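Local atomic coordinates of uncharacterized protein (Bacteroides ovatus, PDB entry 4IRT), a protein that is of unknown function but, as a putative neuraminidase with a BNR repeat-like beta-propeller domain, may act on sialic acid-containing glycans. Residues Val9-Tyr13 with Ile37-Asn42; Asp43-Leu48 with Leu60-Gln66. All coordinates share one frame. Numbering follows the deposited sequence.

Contact 1: residues Val9-Tyr13 with Ile37-Asn42; sequences VGKGY and ISYYDN. With EDO (1,2-ethanediol), chain I.
Two strands of different sheets run nearly parallel but well separated: the CA atoms of Val9 and Ile37 lie 8.9 Å apart, and the gap closes only at and beyond the strand ends, at Gly12/Asp41 (CA-CA 4.3 Å) and Tyr13/Asn42 (4.2 Å). This is a blade-to-blade junction of a beta-propeller: edge strand 5-12 pairs with the last strand, 401-407, consistent with ring closure, and sets this closing blade against that of strand 34-40. The axes of 9-12 and 37-40 approach to 7.6 Å at 21°. Val9 and Gly10 form a classic beta bulge opposite Ile403; Val9 has phi/psi of -109/-71 and Gly10 is fully extended at -180/164. At the open end, side chains fill the gap: Val9 (chi1 t) sets CG2 3.9 Å from CD1 of Ile37 and CG1 4.0 Å from CE1 of Tyr39. Tyr39 (chi1 p) points at strand 9-12, its CE2 3.7 Å from Lys11 O and CD2 4.3 Å from Gly12 CA. A CB on Gly10 would lie 3.0 Å from Tyr39 OH, a clash. Where the segments meet, Tyr13 N donates to Tyr40 O (3.0 Å, 160°), their one direct hydrogen bond. Lys11 O accepts hydrogen bonds from two waters: water 2, at 2.7 Å, lies 2.8 Å from Tyr39 OH, and water 1, at 2.9 Å, accepts from Asn42 N at 2.9 Å. Tyr40 (m) turns away to give its OH to Asn74 O. Tyr13 (chi1 t) brings CD1 to 3.6 Å from Asn42 OD1, and beyond it a 1,2-ethanediol, probably from crystallisation, donates O2 to Asn42 O at 2.7 Å.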
# COMPACT_ATOMS: atom_id res chain seq x y z
N VAL A 9 11.55 3.44 17.32
CA VAL A 9 12.31 4.11 16.30
C VAL A 9 12.58 5.56 16.71
O VAL A 9 13.72 5.93 17.09
CB VAL A 9 11.59 4.08 14.93
CG1 VAL A 9 12.44 4.79 13.89
CG2 VAL A 9 11.28 2.66 14.51
N GLY A 10 11.53 6.36 16.70
CA GLY A 10 11.62 7.76 17.08
C GLY A 10 10.26 8.44 16.98
O GLY A 10 9.37 7.93 16.34
N LYS A 11 10.11 9.59 17.60
CA LYS A 11 8.84 10.30 17.55
C LYS A 11 8.66 10.93 16.18
O LYS A 11 9.62 11.39 15.56
CB LYS A 11 8.79 11.35 18.64
CG LYS A 11 8.72 10.71 20.02
CD LYS A 11 8.57 11.71 21.14
CE LYS A 11 8.30 10.98 22.46
NZ LYS A 11 8.08 11.89 23.64
N GLY A 12 7.41 10.94 15.73
CA GLY A 12 7.07 11.47 14.42
C GLY A 12 5.80 12.28 14.47
O GLY A 12 5.07 12.22 15.45
N TYR A 13 5.57 13.06 13.42
CA TYR A 13 4.34 13.84 13.32
C TYR A 13 3.10 12.97 13.53
O TYR A 13 3.01 11.92 12.91
CB TYR A 13 4.25 14.43 11.93
CG TYR A 13 3.19 15.48 11.76
CD1 TYR A 13 3.31 16.72 12.37
CD2 TYR A 13 2.08 15.24 10.95
CE1 TYR A 13 2.34 17.70 12.20
CE2 TYR A 13 1.11 16.23 10.77
CZ TYR A 13 1.25 17.45 11.40
OH TYR A 13 0.30 18.42 11.20
N ILE A 37 13.52 2.62 7.15
CA ILE A 37 12.24 3.21 7.49
C ILE A 37 12.25 4.67 7.07
O ILE A 37 13.33 5.27 6.90
CB ILE A 37 11.97 3.08 9.02
CG1 ILE A 37 10.49 3.30 9.35
CG2 ILE A 37 12.88 4.00 9.82
CD1 ILE A 37 10.17 2.95 10.80
N SER A 38 11.07 5.25 6.89
CA SER A 38 10.98 6.66 6.54
C SER A 38 9.71 7.22 7.17
O SER A 38 8.71 6.52 7.26
CB SER A 38 10.95 6.88 5.00
OG SER A 38 9.88 6.20 4.37
N TYR A 39 9.79 8.48 7.57
CA TYR A 39 8.67 9.19 8.15
C TYR A 39 8.95 10.65 8.18
O TYR A 39 10.09 11.09 7.92
CB TYR A 39 8.39 8.71 9.56
CG TYR A 39 9.53 8.84 10.52
CD1 TYR A 39 10.45 7.80 10.66
CD2 TYR A 39 9.66 9.96 11.35
CE1 TYR A 39 11.49 7.89 11.59
CE2 TYR A 39 10.69 10.05 12.27
CZ TYR A 39 11.61 9.00 12.35
OH TYR A 39 12.62 9.07 13.27
N TYR A 40 7.89 11.44 8.45
CA TYR A 40 8.06 12.85 8.73
C TYR A 40 8.16 13.09 10.24
O TYR A 40 7.34 12.57 11.01
CB TYR A 40 6.88 13.64 8.22
CG TYR A 40 6.68 13.67 6.71
CD1 TYR A 40 7.54 14.39 5.90
CD2 TYR A 40 5.57 13.06 6.13
CE1 TYR A 40 7.35 14.42 4.53
CE2 TYR A 40 5.35 13.10 4.76
CZ TYR A 40 6.24 13.82 3.96
OH TYR A 40 6.06 13.90 2.58
N ASP A 41 9.14 13.88 10.64
CA ASP A 41 9.26 14.31 12.02
C ASP A 41 8.26 15.43 12.34
O ASP A 41 7.52 15.89 11.49
CB ASP A 41 10.72 14.62 12.37
CG ASP A 41 11.21 15.96 11.86
OD1 ASP A 41 10.43 16.82 11.38
OD2 ASP A 41 12.46 16.17 11.94
N ASN A 42 8.21 15.83 13.60
CA ASN A 42 7.20 16.80 14.01
C ASN A 42 7.32 18.17 13.35
O ASN A 42 6.35 18.94 13.33
CB ASN A 42 7.21 17.01 15.53
CG ASN A 42 5.86 17.51 16.04
OD1 ASN A 42 4.81 16.97 15.68
ND2 ASN A 42 5.88 18.52 16.88
C1 EDO I . 4.07 20.85 10.67
O1 EDO I . 3.13 21.91 10.55
C2 EDO I . 5.25 21.31 11.50
O2 EDO I . 4.89 21.17 12.88
O HOH W 1 9.45 14.27 15.76
O HOH W 2 12.33 10.97 15.36

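Contact 2: residues Asp43-Leu48 with Leu60-Gln66; sequences DGYLVL and LHRTQYQ
Leu46 O accepts twice from Thr63, from OG1 at 2.7 Å and from N at 3.0 Å, while Leu46 N donates to Tyr65 O at 2.9 Å. Leu48 and His61 form an antiparallel hydrogen-bonded pair, His61 N to Leu48 O 2.8 Å and Leu48 N to His61 O 3.0 Å. Tyr45-Gln66 and Val47-Arg62 are non-hydrogen-bonded pairs, with CA atoms 4.1 and 4.5 Å apart; the two-residue register shift between them is a beta bulge. It takes up the corner at Gln64, where Thr63 OG1 (chi1 p) accepts from Tyr65 N at 3.2 Å in an ST turn. The axes of 45-48 and 60-63 come within 4.8 Å at 151°. The Tyr45 ring (chi1 m) is sandwiched. The Arg62 guanidinium (chi1 t, chi2 t, chi3 p) lies flat over one side, CZ 3.9 Å from the centroid of the Tyr45 ring (cation-pi), and Gln66 CG makes a CH-pi contact 3.5 Å from that centroid on the other. Gln66 NE2 also donates to Asp43 O at 3.3 Å, and water 3 bridges Asp43 OD2 and Arg62 NH1, 2.8 Å from each. Leu48 CG packs 3.9 Å from Thr63 CG2. Strands 45-52 and 59-63 form the outer hairpin of a four-stranded propeller blade, from which 65-66 has turned off; strand 34-40 flanks Val47, while Leu46 and Leu48 lean on Ile76 and Met78 of strand 76-80.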
# COMPACT_ATOMS: atom_id res chain seq x y z
N ASP A 43 8.50 18.48 12.84
CA ASP A 43 8.72 19.72 12.08
C ASP A 43 8.44 19.59 10.58
O ASP A 43 8.65 20.55 9.80
CB ASP A 43 10.16 20.18 12.28
CG ASP A 43 10.46 20.51 13.75
OD1 ASP A 43 9.60 21.09 14.43
OD2 ASP A 43 11.55 20.19 14.21
N GLY A 44 8.02 18.41 10.14
CA GLY A 44 7.72 18.20 8.76
C GLY A 44 8.86 17.71 7.90
O GLY A 44 8.70 17.60 6.68
N TYR A 45 10.01 17.40 8.51
CA TYR A 45 11.15 16.91 7.77
C TYR A 45 11.04 15.42 7.51
O TYR A 45 10.64 14.64 8.37
CB TYR A 45 12.47 17.23 8.48
CG TYR A 45 12.91 18.67 8.37
CD1 TYR A 45 12.36 19.63 9.21
CD2 TYR A 45 13.85 19.07 7.44
CE1 TYR A 45 12.75 20.97 9.13
CE2 TYR A 45 14.23 20.40 7.34
CZ TYR A 45 13.68 21.34 8.19
OH TYR A 45 14.04 22.66 8.11
N LEU A 46 11.45 15.03 6.31
CA LEU A 46 11.57 13.64 5.94
C LEU A 46 12.77 13.09 6.66
O LEU A 46 13.88 13.62 6.48
CB LEU A 46 11.80 13.53 4.43
CG LEU A 46 12.35 12.23 3.87
CD1 LEU A 46 11.39 11.10 4.15
CD2 LEU A 46 12.58 12.35 2.38
N VAL A 47 12.56 12.06 7.47
CA VAL A 47 13.60 11.35 8.16
C VAL A 47 13.74 9.97 7.51
O VAL A 47 12.73 9.31 7.22
CB VAL A 47 13.21 11.17 9.65
CG1 VAL A 47 14.21 10.31 10.39
CG2 VAL A 47 13.07 12.54 10.31
N LEU A 48 14.98 9.53 7.30
CA LEU A 48 15.27 8.16 6.88
C LEU A 48 16.08 7.48 7.98
O LEU A 48 16.93 8.11 8.62
CB LEU A 48 16.06 8.14 5.57
CG LEU A 48 15.45 8.80 4.34
CD1 LEU A 48 16.37 8.62 3.15
CD2 LEU A 48 14.07 8.24 4.02
N LEU A 60 19.39 7.30 12.54
CA LEU A 60 18.34 8.16 11.97
C LEU A 60 18.97 9.40 11.36
O LEU A 60 19.94 9.95 11.92
CB LEU A 60 17.32 8.57 13.03
CG LEU A 60 16.61 7.42 13.75
CD1 LEU A 60 15.78 7.97 14.90
CD2 LEU A 60 15.78 6.58 12.79
N HIS A 61 18.45 9.84 10.22
CA HIS A 61 19.02 10.99 9.49
C HIS A 61 17.88 11.90 9.07
O HIS A 61 17.01 11.48 8.31
CB HIS A 61 19.81 10.53 8.26
CG HIS A 61 20.24 11.65 7.37
ND1 HIS A 61 21.18 12.60 7.75
CD2 HIS A 61 19.85 12.00 6.12
CE1 HIS A 61 21.37 13.45 6.76
NE2 HIS A 61 20.55 13.13 5.78
N ARG A 62 17.87 13.12 9.61
CA ARG A 62 16.94 14.14 9.12
C ARG A 62 17.47 14.67 7.78
O ARG A 62 18.58 15.22 7.72
CB ARG A 62 16.79 15.29 10.11
CG ARG A 62 15.61 16.19 9.75
CD ARG A 62 15.45 17.37 10.67
NE ARG A 62 16.34 18.44 10.30
CZ ARG A 62 16.29 19.68 10.78
NH1 ARG A 62 15.36 20.03 11.68
NH2 ARG A 62 17.18 20.59 10.34
N THR A 63 16.71 14.47 6.71
CA THR A 63 17.13 14.89 5.39
C THR A 63 16.93 16.40 5.24
O THR A 63 16.45 17.08 6.16
CB THR A 63 16.35 14.17 4.27
OG1 THR A 63 14.99 14.66 4.23
CG2 THR A 63 16.32 12.64 4.50
N GLN A 64 17.25 16.88 4.05
CA GLN A 64 17.15 18.29 3.72
C GLN A 64 15.74 18.65 3.26
O GLN A 64 15.49 19.81 2.92
CB GLN A 64 18.17 18.63 2.62
CG GLN A 64 17.91 17.94 1.26
CD GLN A 64 18.71 16.67 1.09
OE1 GLN A 64 18.71 15.81 1.98
NE2 GLN A 64 19.36 16.51 -0.07
N TYR A 65 14.84 17.67 3.23
CA TYR A 65 13.50 17.86 2.67
C TYR A 65 12.41 17.88 3.72
O TYR A 65 12.49 17.20 4.74
CB TYR A 65 13.20 16.76 1.65
CG TYR A 65 14.21 16.76 0.52
CD1 TYR A 65 14.35 17.88 -0.31
CD2 TYR A 65 15.03 15.67 0.28
CE1 TYR A 65 15.27 17.91 -1.34
CE2 TYR A 65 15.95 15.68 -0.76
CZ TYR A 65 16.06 16.81 -1.56
OH TYR A 65 16.98 16.86 -2.60
N GLN A 66 11.39 18.68 3.43
CA GLN A 66 10.17 18.76 4.20
C GLN A 66 9.00 18.34 3.36
O GLN A 66 9.06 18.40 2.14
CB GLN A 66 9.94 20.17 4.67
CG GLN A 66 10.84 20.60 5.78
CD GLN A 66 10.58 22.04 6.17
OE1 GLN A 66 10.94 22.92 5.44
NE2 GLN A 66 9.97 22.27 7.33
O HOH W 3 13.39 18.58 12.95

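From the N terminus, the chain first lays down 9-13 beside the C-terminal strand, then runs through 23 residues, including strand 28-31, before 37-42 returns to close contact 1. The turn at Asp41-Gly44, shared by both contacts, carries the chain on, and after 11 residues beyond 43-48, 60-66 closes contact 2. The two loops thus follow in series, neither nested nor crossed. Contact 1 ties neighbouring blades together, whereas contact 2 lies mainly within one blade, in the hairpin of 45-52 and 59-63. Tyr39 O and Val47 N, 2.7 Å apart, probably hydrogen-bond, and Ser38 CB packs 3.5 Å from Leu48 CD2. Leu60 even reaches the closing blade, its CD1 3.6 Å from Val9 O.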